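Local atomic coordinates of ftsY (Mycoplasma mycoides, PDB entry 1ZU4), a protein that belongs to the SRP receptor (FtsY) family, joining a helical-bundle N domain to a G domain of the P-loop NTPase fold. Residues E80-A85 against I272-K277; N106-V111 against A123-Y128; Q150-W155 against V164-A169. All blocks are in the same frame, centred on the assembly; numbering follows the deposited sequence.

Overall arrangement
Contact 1 lies on one side of the chain's centre and contacts 2 and 3 on the other, with the centres of contacts 1 and 2 about 25 Å apart. Contacts 1 and 2 are buried. The first joins helix 71-87 of the N-terminal bundle to helix 272-280 of the G domain through leucines, an alanine and a lysine that reaches a helix end. Contact 2 sets helix 118-131 on strand 106-111 by purely apolar touch. Contact 3, partly buried, sets helix 146-156 on the outer strand 164-167 and adds a salt bridge at the surface. Contacts 2 and 3 serve the same sheet and meet directly, A126 on V164 and A123 on W155.

Contact 1. Residues E80-A85 against I272-K277; sequences ESLYQA and IGLAIK
L82 and L274 meet through their methyl ends: CD2 of L82 lies 3.9 Å from CD1 of L274, and the two side chains cross at about a right angle. The other branch of L274 is used as well. Its CD2 lies 3.9 Å from the carbonyl O of L82 and 4.3 Å from CB of A85, so this one leucine fits against both the leucine and the alanine one helical turn further on.

A turn beyond L274, K277 adds a polar end to the same interface. Its chain leaves the helix with CG anti to the backbone N, then bends at chi2 (62°) and again near its tip, carrying NZ to the C-terminal end of helix 71-87. There NZ is 3.4 Å from O of A85 and makes hydrogen bonds to the carbonyl oxygens of Y86 and D88. A buried ammonium group is thus met by backbone oxygens, and the negative end of the helix dipole would probably stabilise its charge.

The segment axes come no nearer than 10.6 Å and run at 30° to each other, a wide spacing, filled by L274 against L82 and A85 and spanned at its edge by the long chain of K277. This is part of the seam between the N-terminal helical bundle and the G domain. M49 touches both leucines, V57 of helix 51-64 lies against A85, I305 of helix 301-308 packs on L82, and W91 lies beside K277.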
ATOM      1  N   GLU A  80       9.130  -6.992 -18.496  1.00 17.98           N
ATOM      2  CA  GLU A  80      10.176  -6.022 -18.262  1.00 17.84           C
ATOM      3  C   GLU A  80       9.676  -4.593 -18.362  1.00 17.73           C
ATOM      4  O   GLU A  80      10.058  -3.763 -17.558  1.00 17.06           O
ATOM      5  CB  GLU A  80      11.340  -6.268 -19.248  1.00 17.88           C
ATOM      6  CG  GLU A  80      12.477  -5.272 -19.143  1.00 18.72           C
ATOM      7  CD  GLU A  80      13.670  -5.709 -20.011  1.00 23.18           C
ATOM      8  OE1 GLU A  80      14.190  -6.826 -19.791  1.00 25.99           O
ATOM      9  OE2 GLU A  80      14.067  -4.946 -20.915  1.00 23.79           O
ATOM     10  N   SER A  81       8.799  -4.320 -19.325  1.00 17.01           N
ATOM     11  CA  SER A  81       8.243  -2.966 -19.520  1.00 16.41           C
ATOM     12  C   SER A  81       7.288  -2.542 -18.416  1.00 16.91           C
ATOM     13  O   SER A  81       7.164  -1.347 -18.139  1.00 16.72           O
ATOM     14  CB  SER A  81       7.548  -2.825 -20.889  1.00 16.73           C
ATOM     15  OG  SER A  81       8.443  -3.168 -21.987  1.00 15.48           O
ATOM     16  N   LEU A  82       6.607  -3.512 -17.800  1.00 16.77           N
ATOM     17  CA  LEU A  82       5.684  -3.236 -16.683  1.00 16.36           C
ATOM     18  C   LEU A  82       6.495  -2.793 -15.476  1.00 16.27           C
ATOM     19  O   LEU A  82       6.210  -1.759 -14.874  1.00 16.94           O
ATOM     20  CB  LEU A  82       4.849  -4.467 -16.349  1.00 15.52           C
ATOM     21  CG  LEU A  82       3.736  -4.828 -17.356  1.00 15.42           C
ATOM     22  CD1 LEU A  82       3.282  -6.254 -17.128  1.00 14.77           C
ATOM     23  CD2 LEU A  82       2.506  -3.855 -17.376  1.00 15.73           C
ATOM     24  N   TYR A  83       7.514  -3.586 -15.147  1.00 15.43           N
ATOM     25  CA  TYR A  83       8.442  -3.264 -14.090  1.00 16.31           C
ATOM     26  C   TYR A  83       9.112  -1.913 -14.326  1.00 16.78           C
ATOM     27  O   TYR A  83       9.215  -1.081 -13.389  1.00 17.20           O
ATOM     28  CB  TYR A  83       9.487  -4.390 -13.996  1.00 16.79           C
ATOM     29  CG  TYR A  83      10.651  -4.053 -13.147  1.00 19.97           C
ATOM     30  CD1 TYR A  83      10.631  -4.314 -11.764  1.00 18.68           C
ATOM     31  CD2 TYR A  83      11.770  -3.448 -13.703  1.00 20.01           C
ATOM     32  CE1 TYR A  83      11.684  -4.009 -10.992  1.00 18.90           C
ATOM     33  CE2 TYR A  83      12.826  -3.092 -12.922  1.00 22.50           C
ATOM     34  CZ  TYR A  83      12.786  -3.410 -11.571  1.00 20.54           C
ATOM     35  OH  TYR A  83      13.822  -3.073 -10.792  1.00 22.00           O
ATOM     36  N   GLN A  84       9.630  -1.689 -15.543  1.00 16.46           N
ATOM     37  CA  GLN A  84      10.294  -0.383 -15.868  1.00 17.33           C
ATOM     38  C   GLN A  84       9.373   0.853 -15.789  1.00 17.41           C
ATOM     39  O   GLN A  84       9.800   1.961 -15.395  1.00 16.28           O
ATOM     40  CB  GLN A  84      11.033  -0.462 -17.213  1.00 17.23           C
ATOM     41  CG  GLN A  84      12.181  -1.464 -17.129  1.00 20.55           C
ATOM     42  CD  GLN A  84      13.081  -1.463 -18.347  1.00 24.43           C
ATOM     43  OE1 GLN A  84      12.691  -1.048 -19.437  1.00 24.01           O
ATOM     44  NE2 GLN A  84      14.285  -1.965 -18.161  1.00 26.45           N
ATOM     45  N   ALA A  85       8.098   0.652 -16.128  1.00 18.71           N
ATOM     46  CA  ALA A  85       7.116   1.735 -16.109  1.00 18.84           C
ATOM     47  C   ALA A  85       6.950   2.247 -14.679  1.00 19.35           C
ATOM     48  O   ALA A  85       6.863   3.457 -14.435  1.00 19.57           O
ATOM     49  CB  ALA A  85       5.800   1.252 -16.654  1.00 19.87           C
ATOM     50  N   ILE A 272      -3.556  -1.605 -11.103  1.00 15.21           N
ATOM     51  CA  ILE A 272      -3.680  -0.585 -10.043  1.00 14.95           C
ATOM     52  C   ILE A 272      -2.331  -0.149  -9.418  1.00 14.62           C
ATOM     53  O   ILE A 272      -2.176   0.988  -8.994  1.00 14.05           O
ATOM     54  CB  ILE A 272      -4.674  -1.024  -8.948  1.00 14.53           C
ATOM     55  CG1 ILE A 272      -5.011   0.198  -8.058  1.00 15.69           C
ATOM     56  CG2 ILE A 272      -4.110  -2.252  -8.194  1.00 17.52           C
ATOM     57  CD1 ILE A 272      -5.950  -0.015  -6.965  1.00 17.48           C
ATOM     58  N   GLY A 273      -1.342  -1.038  -9.365  1.00 13.93           N
ATOM     59  CA  GLY A 273      -0.060  -0.629  -8.811  1.00 13.52           C
ATOM     60  C   GLY A 273       0.535   0.505  -9.625  1.00 14.82           C
ATOM     61  O   GLY A 273       1.168   1.403  -9.071  1.00 13.29           O
ATOM     62  N   LEU A 274       0.349   0.414 -10.954  1.00 13.09           N
ATOM     63  CA  LEU A 274       0.860   1.387 -11.890  1.00 14.33           C
ATOM     64  C   LEU A 274       0.029   2.645 -11.899  1.00 13.48           C
ATOM     65  O   LEU A 274       0.555   3.712 -12.101  1.00 14.03           O
ATOM     66  CB  LEU A 274       0.927   0.798 -13.297  1.00 14.08           C
ATOM     67  CG  LEU A 274       1.941  -0.329 -13.520  1.00 18.25           C
ATOM     68  CD1 LEU A 274       1.846  -0.824 -14.981  1.00 20.42           C
ATOM     69  CD2 LEU A 274       3.270   0.249 -13.273  1.00 20.05           C
ATOM     70  N   ALA A 275      -1.276   2.502 -11.749  1.00 13.15           N
ATOM     71  CA  ALA A 275      -2.166   3.638 -11.622  1.00 13.04           C
ATOM     72  C   ALA A 275      -1.729   4.460 -10.405  1.00 13.21           C
ATOM     73  O   ALA A 275      -1.705   5.676 -10.477  1.00 12.08           O
ATOM     74  CB  ALA A 275      -3.665   3.164 -11.485  1.00 13.15           C
ATOM     75  N   ILE A 276      -1.386   3.793  -9.288  1.00 13.48           N
ATOM     76  CA  ILE A 276      -0.943   4.481  -8.078  1.00 13.79           C
ATOM     77  C   ILE A 276       0.352   5.283  -8.349  1.00 14.95           C
ATOM     78  O   ILE A 276       0.449   6.477  -8.065  1.00 13.15           O
ATOM     79  CB  ILE A 276      -0.763   3.468  -6.881  1.00 15.16           C
ATOM     80  CG1 ILE A 276      -2.160   3.011  -6.391  1.00 13.22           C
ATOM     81  CG2 ILE A 276       0.047   4.097  -5.736  1.00 14.56           C
ATOM     82  CD1 ILE A 276      -2.151   1.726  -5.579  1.00 14.04           C
ATOM     83  N   LYS A 277       1.347   4.593  -8.883  1.00 15.68           N
ATOM     84  CA  LYS A 277       2.616   5.206  -9.255  1.00 15.84           C
ATOM     85  C   LYS A 277       2.370   6.463 -10.132  1.00 14.93           C
ATOM     86  O   LYS A 277       2.954   7.502  -9.868  1.00 13.93           O
ATOM     87  CB  LYS A 277       3.450   4.142  -9.982  1.00 16.30           C
ATOM     88  CG  LYS A 277       4.649   4.635 -10.745  1.00 16.86           C
ATOM     89  CD  LYS A 277       5.614   5.278  -9.765  1.00 23.04           C
ATOM     90  CE  LYS A 277       6.587   6.182 -10.498  1.00 25.60           C
ATOM     91  NZ  LYS A 277       7.001   5.632 -11.843  1.00 33.26           N
TER

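Contact 2. Residues N106-V111 against A123-Y128; sequences NIFMLV and AKMANY
Between A123 and Y128 the helix sends one side chain, M125, across to F108 and L110 on strand 106-111. M125 itself points at the strand from the helix. Its sulfur comes first, with SD 4.2 Å from CD2 of L110; the chain then bends at chi3 (96°) and brings the methyl to F108. CE lies 3.6 Å from CD1 of the ring and 3.9 Å from CE1, approaching that side of the ring obliquely while the two side chains cross at about a right angle. F108 and L110, two apart on the strand, both face the helix, and M125 spans them. Strand 106-111, the loop after it and helix 118-131 form the strand-loop-helix of a P-loop fold, in which the loop carries a sequence consistent with a Walker A motif; L110 lies close to that loop. L232 of the adjacent strand 230-236 also touches M125. Next along the helix, A126 turns to L196 on strand 194-198, which flanks the central strand on its other side and also lines F108.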
ATOM      1  N   ASN A 106      11.041   3.972  16.359  1.00 16.21           N
ATOM      2  CA  ASN A 106      10.473   4.244  15.049  1.00 15.51           C
ATOM      3  C   ASN A 106       9.011   4.630  15.274  1.00 14.59           C
ATOM      4  O   ASN A 106       8.322   4.044  16.099  1.00 15.73           O
ATOM      5  CB  ASN A 106      10.589   2.990  14.148  1.00 15.08           C
ATOM      6  CG  ASN A 106      12.024   2.561  13.946  1.00 14.81           C
ATOM      7  OD1 ASN A 106      12.755   3.201  13.196  1.00 17.72           O
ATOM      8  ND2 ASN A 106      12.460   1.537  14.692  1.00 14.19           N
ATOM      9  N   ILE A 107       8.529   5.629  14.548  1.00 14.81           N
ATOM     10  CA  ILE A 107       7.151   6.056  14.722  1.00 14.29           C
ATOM     11  C   ILE A 107       6.464   6.159  13.358  1.00 13.39           C
ATOM     12  O   ILE A 107       6.874   6.954  12.532  1.00 13.41           O
ATOM     13  CB  ILE A 107       7.059   7.408  15.496  1.00 14.73           C
ATOM     14  CG1 ILE A 107       7.803   7.333  16.841  1.00 15.04           C
ATOM     15  CG2 ILE A 107       5.618   7.742  15.705  1.00 15.24           C
ATOM     16  CD1 ILE A 107       7.882   8.688  17.658  1.00 19.88           C
ATOM     17  N   PHE A 108       5.404   5.374  13.153  1.00 13.21           N
ATOM     18  CA  PHE A 108       4.681   5.371  11.889  1.00 14.15           C
ATOM     19  C   PHE A 108       3.247   5.770  12.143  1.00 14.11           C
ATOM     20  O   PHE A 108       2.596   5.225  13.061  1.00 14.70           O
ATOM     21  CB  PHE A 108       4.614   3.966  11.271  1.00 14.26           C
ATOM     22  CG  PHE A 108       5.924   3.373  10.922  1.00 13.80           C
ATOM     23  CD1 PHE A 108       5.984   2.026  10.602  1.00 11.02           C
ATOM     24  CD2 PHE A 108       7.106   4.146  10.911  1.00 11.83           C
ATOM     25  CE1 PHE A 108       7.214   1.439  10.276  1.00 15.54           C
ATOM     26  CE2 PHE A 108       8.333   3.583  10.583  1.00 12.53           C
ATOM     27  CZ  PHE A 108       8.399   2.262  10.229  1.00 14.66           C
ATOM     28  N   MET A 109       2.728   6.683  11.338  1.00 13.66           N
ATOM     29  CA  MET A 109       1.268   6.928  11.374  1.00 16.36           C
ATOM     30  C   MET A 109       0.519   6.238  10.257  1.00 16.33           C
ATOM     31  O   MET A 109       0.996   6.162   9.168  1.00 18.76           O
ATOM     32  CB  MET A 109       0.986   8.412  11.254  1.00 16.34           C
ATOM     33  CG  MET A 109       1.737   9.256  12.235  1.00 20.48           C
ATOM     34  SD  MET A 109       1.199  10.931  11.999  1.00 30.84           S
ATOM     35  CE  MET A 109       1.553  11.563  13.656  1.00 27.42           C
ATOM     36  N   LEU A 110      -0.677   5.764  10.510  1.00 16.29           N
ATOM     37  CA  LEU A 110      -1.490   5.256   9.441  1.00 16.74           C
ATOM     38  C   LEU A 110      -2.610   6.267   9.208  1.00 16.46           C
ATOM     39  O   LEU A 110      -3.170   6.808  10.164  1.00 16.22           O
ATOM     40  CB  LEU A 110      -2.052   3.900   9.766  1.00 16.73           C
ATOM     41  CG  LEU A 110      -1.184   2.622   9.712  1.00 19.99           C
ATOM     42  CD1 LEU A 110      -1.355   1.978   8.418  1.00 23.04           C
ATOM     43  CD2 LEU A 110       0.293   2.786  10.053  1.00 20.11           C
ATOM     44  N   VAL A 111      -2.831   6.602   7.941  1.00 16.63           N
ATOM     45  CA  VAL A 111      -3.818   7.644   7.578  1.00 18.59           C
ATOM     46  C   VAL A 111      -4.685   7.171   6.428  1.00 19.65           C
ATOM     47  O   VAL A 111      -4.395   6.152   5.807  1.00 20.04           O
ATOM     48  CB  VAL A 111      -3.159   8.988   7.176  1.00 17.65           C
ATOM     49  CG1 VAL A 111      -2.341   9.570   8.323  1.00 17.88           C
ATOM     50  CG2 VAL A 111      -2.328   8.853   5.859  1.00 16.59           C
ATOM     51  N   ALA A 123      -2.884  -3.263  12.722  1.00 16.94           N
ATOM     52  CA  ALA A 123      -2.745  -4.533  13.457  1.00 17.41           C
ATOM     53  C   ALA A 123      -1.772  -5.513  12.773  1.00 16.88           C
ATOM     54  O   ALA A 123      -0.954  -6.138  13.444  1.00 17.46           O
ATOM     55  CB  ALA A 123      -4.116  -5.188  13.632  1.00 16.99           C
ATOM     56  N   LYS A 124      -1.857  -5.616  11.441  1.00 16.85           N
ATOM     57  CA  LYS A 124      -1.007  -6.483  10.654  1.00 16.89           C
ATOM     58  C   LYS A 124       0.420  -5.976  10.677  1.00 16.99           C
ATOM     59  O   LYS A 124       1.335  -6.770  10.762  1.00 15.63           O
ATOM     60  CB  LYS A 124      -1.513  -6.627   9.224  1.00 18.26           C
ATOM     61  CG  LYS A 124      -2.812  -7.459   9.190  1.00 20.62           C
ATOM     62  CD  LYS A 124      -3.313  -7.689   7.818  1.00 27.32           C
ATOM     63  CE  LYS A 124      -4.664  -8.428   7.891  1.00 28.96           C
ATOM     64  NZ  LYS A 124      -4.962  -9.119   6.603  1.00 30.09           N
ATOM     65  N   MET A 125       0.589  -4.655  10.640  1.00 16.65           N
ATOM     66  CA  MET A 125       1.900  -4.077  10.760  1.00 18.10           C
ATOM     67  C   MET A 125       2.538  -4.290  12.118  1.00 16.86           C
ATOM     68  O   MET A 125       3.736  -4.537  12.180  1.00 17.91           O
ATOM     69  CB  MET A 125       1.870  -2.613  10.413  1.00 19.46           C
ATOM     70  CG  MET A 125       2.079  -2.368   8.915  1.00 24.50           C
ATOM     71  SD  MET A 125       2.438  -0.647   8.815  1.00 34.10           S
ATOM     72  CE  MET A 125       4.215  -0.595   8.794  1.00 27.16           C
ATOM     73  N   ALA A 126       1.769  -4.160  13.198  1.00 16.36           N
ATOM     74  CA  ALA A 126       2.302  -4.451  14.532  1.00 17.56           C
ATOM     75  C   ALA A 126       2.820  -5.913  14.618  1.00 17.42           C
ATOM     76  O   ALA A 126       3.939  -6.158  15.100  1.00 17.64           O
ATOM     77  CB  ALA A 126       1.214  -4.190  15.633  1.00 16.99           C
ATOM     78  N   ASN A 127       1.983  -6.847  14.182  1.00 17.52           N
ATOM     79  CA  ASN A 127       2.336  -8.275  14.094  1.00 19.59           C
ATOM     80  C   ASN A 127       3.585  -8.557  13.239  1.00 19.76           C
ATOM     81  O   ASN A 127       4.382  -9.413  13.600  1.00 19.06           O
ATOM     82  CB  ASN A 127       1.166  -9.124  13.534  1.00 19.62           C
ATOM     83  CG  ASN A 127       1.394 -10.633  13.739  1.00 24.22           C
ATOM     84  OD1 ASN A 127       1.545 -11.408  12.775  1.00 30.65           O
ATOM     85  ND2 ASN A 127       1.466 -11.036  14.994  1.00 25.29           N
ATOM     86  N   TYR A 128       3.728  -7.837  12.124  1.00 18.78           N
ATOM     87  CA  TYR A 128       4.855  -7.972  11.209  1.00 19.44           C
ATOM     88  C   TYR A 128       6.164  -7.655  11.917  1.00 20.36           C
ATOM     89  O   TYR A 128       7.173  -8.396  11.763  1.00 21.72           O
ATOM     90  CB  TYR A 128       4.663  -7.048   9.986  1.00 18.63           C
ATOM     91  CG  TYR A 128       5.786  -7.052   8.965  1.00 19.62           C
ATOM     92  CD1 TYR A 128       5.755  -7.882   7.838  1.00 18.58           C
ATOM     93  CD2 TYR A 128       6.862  -6.166   9.094  1.00 19.40           C
ATOM     94  CE1 TYR A 128       6.819  -7.833   6.883  1.00 21.11           C
ATOM     95  CE2 TYR A 128       7.890  -6.127   8.184  1.00 19.74           C
ATOM     96  CZ  TYR A 128       7.891  -6.946   7.098  1.00 20.59           C
ATOM     97  OH  TYR A 128       8.962  -6.817   6.210  1.00 20.84           O
TER

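Contact 3. Residues Q150-W155 against V164-A169; sequences QQLEEW and VDLVKA
L166 sends CG anti to its backbone N (chi1 -178°), lifting its branched end from the strand against the helix, where L152 and E153 receive it. K168, two residues on, has CG in the position between backbone N and carbonyl carbon (chi1 50°), and its chain runs out to the carboxylate of E153. CD1 of L166 sits 3.9 Å from CB of L152 and 4.0 Å from that residue's CD1, while its other methyl, CD2, lies 3.9 Å from CG of E153. The glutamate is therefore used twice: its aliphatic stem lies against the leucine, and its extended end carries OE2 to within 2.8 Å of NZ of K168. The lysine meets OE2 almost head-on, in line with the C-O bond.

Helix 146-156 and strand 164-167 belong to a beta-alpha-beta unit begun by strand 136-140, whose I138 touches L166 and whose A140 touches L152. L122 of helix 118-131 also touches L152.

The contact thus grades outward from leucine against leucine to a charged pair at the protein surface, where nearby solvent would probably weaken the electrostatic gain of the salt bridge.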
ATOM      1  N   GLN A 150     -12.230  -0.731  19.873  1.00 30.23           N
ATOM      2  CA  GLN A 150     -12.707  -2.105  20.144  1.00 32.21           C
ATOM      3  C   GLN A 150     -11.952  -3.122  19.286  1.00 31.59           C
ATOM      4  O   GLN A 150     -11.522  -4.152  19.795  1.00 30.67           O
ATOM      5  CB  GLN A 150     -14.234  -2.326  19.919  1.00 33.20           C
ATOM      6  CG  GLN A 150     -15.253  -1.195  20.215  1.00 38.32           C
ATOM      7  CD  GLN A 150     -15.270  -0.693  21.651  1.00 42.46           C
ATOM      8  OE1 GLN A 150     -14.231  -0.355  22.222  1.00 44.54           O
ATOM      9  NE2 GLN A 150     -16.468  -0.592  22.225  1.00 44.52           N
ATOM     10  N   GLN A 151     -11.798  -2.816  17.995  1.00 32.10           N
ATOM     11  CA  GLN A 151     -11.078  -3.687  17.059  1.00 33.17           C
ATOM     12  C   GLN A 151      -9.654  -3.954  17.509  1.00 32.64           C
ATOM     13  O   GLN A 151      -9.234  -5.105  17.581  1.00 32.81           O
ATOM     14  CB  GLN A 151     -11.054  -3.087  15.650  1.00 33.47           C
ATOM     15  CG  GLN A 151     -12.376  -3.144  14.932  1.00 37.87           C
ATOM     16  CD  GLN A 151     -12.410  -2.290  13.685  1.00 41.72           C
ATOM     17  OE1 GLN A 151     -11.415  -2.188  12.951  1.00 45.36           O
ATOM     18  NE2 GLN A 151     -13.562  -1.675  13.427  1.00 41.82           N
ATOM     19  N   LEU A 152      -8.909  -2.883  17.783  1.00 31.91           N
ATOM     20  CA  LEU A 152      -7.539  -3.005  18.251  1.00 31.83           C
ATOM     21  C   LEU A 152      -7.421  -3.904  19.486  1.00 33.45           C
ATOM     22  O   LEU A 152      -6.537  -4.778  19.549  1.00 32.44           O
ATOM     23  CB  LEU A 152      -6.950  -1.614  18.487  1.00 30.73           C
ATOM     24  CG  LEU A 152      -6.662  -0.893  17.171  1.00 27.91           C
ATOM     25  CD1 LEU A 152      -6.174   0.543  17.408  1.00 28.59           C
ATOM     26  CD2 LEU A 152      -5.677  -1.686  16.294  1.00 28.16           C
ATOM     27  N   GLU A 153      -8.331  -3.707  20.448  1.00 35.52           N
ATOM     28  CA  GLU A 153      -8.407  -4.552  21.660  1.00 36.95           C
ATOM     29  C   GLU A 153      -8.632  -6.026  21.337  1.00 38.34           C
ATOM     30  O   GLU A 153      -7.968  -6.890  21.924  1.00 37.54           O
ATOM     31  CB  GLU A 153      -9.519  -4.095  22.592  1.00 36.92           C
ATOM     32  CG  GLU A 153      -9.156  -2.926  23.452  1.00 37.72           C
ATOM     33  CD  GLU A 153     -10.383  -2.250  23.959  1.00 39.14           C
ATOM     34  OE1 GLU A 153     -11.451  -2.382  23.313  1.00 42.61           O
ATOM     35  OE2 GLU A 153     -10.295  -1.590  25.006  1.00 41.17           O
ATOM     36  N   GLU A 154      -9.574  -6.283  20.426  1.00 39.99           N
ATOM     37  CA  GLU A 154      -9.858  -7.624  19.917  1.00 43.09           C
ATOM     38  C   GLU A 154      -8.569  -8.239  19.408  1.00 44.27           C
ATOM     39  O   GLU A 154      -8.073  -9.188  20.016  1.00 44.77           O
ATOM     40  CB  GLU A 154     -10.891  -7.593  18.785  1.00 43.25           C
ATOM     41  CG  GLU A 154     -11.475  -8.983  18.404  1.00 47.12           C
ATOM     42  CD  GLU A 154     -12.033  -9.043  16.966  1.00 52.19           C
ATOM     43  OE1 GLU A 154     -12.427  -7.978  16.419  1.00 54.38           O
ATOM     44  OE2 GLU A 154     -12.079 -10.166  16.380  1.00 53.26           O
ATOM     45  N   TRP A 155      -8.024  -7.663  18.327  1.00 45.53           N
ATOM     46  CA  TRP A 155      -6.815  -8.166  17.667  1.00 46.99           C
ATOM     47  C   TRP A 155      -5.671  -8.416  18.656  1.00 47.52           C
ATOM     48  O   TRP A 155      -4.892  -9.361  18.474  1.00 47.69           O
ATOM     49  CB  TRP A 155      -6.319  -7.182  16.602  1.00 47.50           C
ATOM     50  CG  TRP A 155      -7.068  -7.145  15.294  1.00 49.44           C
ATOM     51  CD1 TRP A 155      -8.091  -6.313  14.971  1.00 51.66           C
ATOM     52  CD2 TRP A 155      -6.803  -7.927  14.119  1.00 50.80           C
ATOM     53  NE1 TRP A 155      -8.500  -6.535  13.678  1.00 51.77           N
ATOM     54  CE2 TRP A 155      -7.729  -7.523  13.132  1.00 50.94           C
ATOM     55  CE3 TRP A 155      -5.879  -8.936  13.806  1.00 51.21           C
ATOM     56  CZ2 TRP A 155      -7.766  -8.091  11.850  1.00 51.55           C
ATOM     57  CZ3 TRP A 155      -5.919  -9.503  12.524  1.00 51.63           C
ATOM     58  CH2 TRP A 155      -6.857  -9.074  11.565  1.00 50.65           C
ATOM     59  N   VAL A 164       3.202  -6.844  21.348  1.00 32.38           N
ATOM     60  CA  VAL A 164       2.393  -5.700  20.926  1.00 29.67           C
ATOM     61  C   VAL A 164       1.448  -5.275  22.045  1.00 29.18           C
ATOM     62  O   VAL A 164       0.593  -6.065  22.486  1.00 29.06           O
ATOM     63  CB  VAL A 164       1.525  -5.968  19.680  1.00 29.54           C
ATOM     64  CG1 VAL A 164       0.756  -4.682  19.299  1.00 27.92           C
ATOM     65  CG2 VAL A 164       2.345  -6.514  18.494  1.00 27.69           C
ATOM     66  N   ASP A 165       1.600  -4.015  22.457  1.00 27.04           N
ATOM     67  CA  ASP A 165       0.810  -3.379  23.514  1.00 27.08           C
ATOM     68  C   ASP A 165       0.006  -2.236  22.921  1.00 25.78           C
ATOM     69  O   ASP A 165       0.333  -1.763  21.834  1.00 26.08           O
ATOM     70  CB  ASP A 165       1.740  -2.836  24.604  1.00 25.60           C
ATOM     71  CG  ASP A 165       2.504  -3.940  25.320  1.00 27.36           C
ATOM     72  OD1 ASP A 165       1.910  -5.019  25.528  1.00 24.53           O
ATOM     73  OD2 ASP A 165       3.694  -3.734  25.657  1.00 23.59           O
ATOM     74  N   LEU A 166      -1.039  -1.813  23.636  1.00 25.54           N
ATOM     75  CA  LEU A 166      -2.011  -0.795  23.175  1.00 24.65           C
ATOM     76  C   LEU A 166      -2.240   0.279  24.218  1.00 24.15           C
ATOM     77  O   LEU A 166      -2.529  -0.039  25.396  1.00 23.54           O
ATOM     78  CB  LEU A 166      -3.377  -1.440  22.913  1.00 25.06           C
ATOM     79  CG  LEU A 166      -4.467  -0.495  22.380  1.00 25.73           C
ATOM     80  CD1 LEU A 166      -4.280  -0.218  20.885  1.00 22.84           C
ATOM     81  CD2 LEU A 166      -5.838  -1.049  22.642  1.00 24.21           C
ATOM     82  N   VAL A 167      -2.155   1.532  23.778  1.00 22.78           N
ATOM     83  CA  VAL A 167      -2.591   2.683  24.578  1.00 23.07           C
ATOM     84  C   VAL A 167      -3.867   3.247  23.950  1.00 23.05           C
ATOM     85  O   VAL A 167      -3.966   3.389  22.720  1.00 22.18           O
ATOM     86  CB  VAL A 167      -1.458   3.782  24.684  1.00 22.67           C
ATOM     87  CG1 VAL A 167      -1.955   5.031  25.364  1.00 23.29           C
ATOM     88  CG2 VAL A 167      -0.259   3.227  25.468  1.00 24.34           C
ATOM     89  N   LYS A 168      -4.848   3.574  24.771  1.00 22.58           N
ATOM     90  CA  LYS A 168      -6.126   4.079  24.239  1.00 24.06           C
ATOM     91  C   LYS A 168      -6.658   5.216  25.122  1.00 24.90           C
ATOM     92  O   LYS A 168      -6.072   5.523  26.148  1.00 25.05           O
ATOM     93  CB  LYS A 168      -7.157   2.946  24.153  1.00 23.85           C
ATOM     94  CG  LYS A 168      -7.296   2.142  25.440  1.00 24.87           C
ATOM     95  CD  LYS A 168      -8.551   1.293  25.444  1.00 28.55           C
ATOM     96  CE  LYS A 168      -8.609   0.403  26.668  1.00 30.82           C
ATOM     97  NZ  LYS A 168     -10.045   0.217  27.073  1.00 32.61           N
ATOM     98  N   ALA A 169      -7.757   5.822  24.692  1.00 27.01           N
ATOM     99  CA  ALA A 169      -8.504   6.830  25.452  1.00 29.17           C
ATOM    100  C   ALA A 169      -9.391   6.173  26.523  1.00 30.95           C
ATOM    101  O   ALA A 169     -10.033   5.138  26.260  1.00 30.27           O
ATOM    102  CB  ALA A 169      -9.381   7.613  24.487  1.00 28.16           C
TER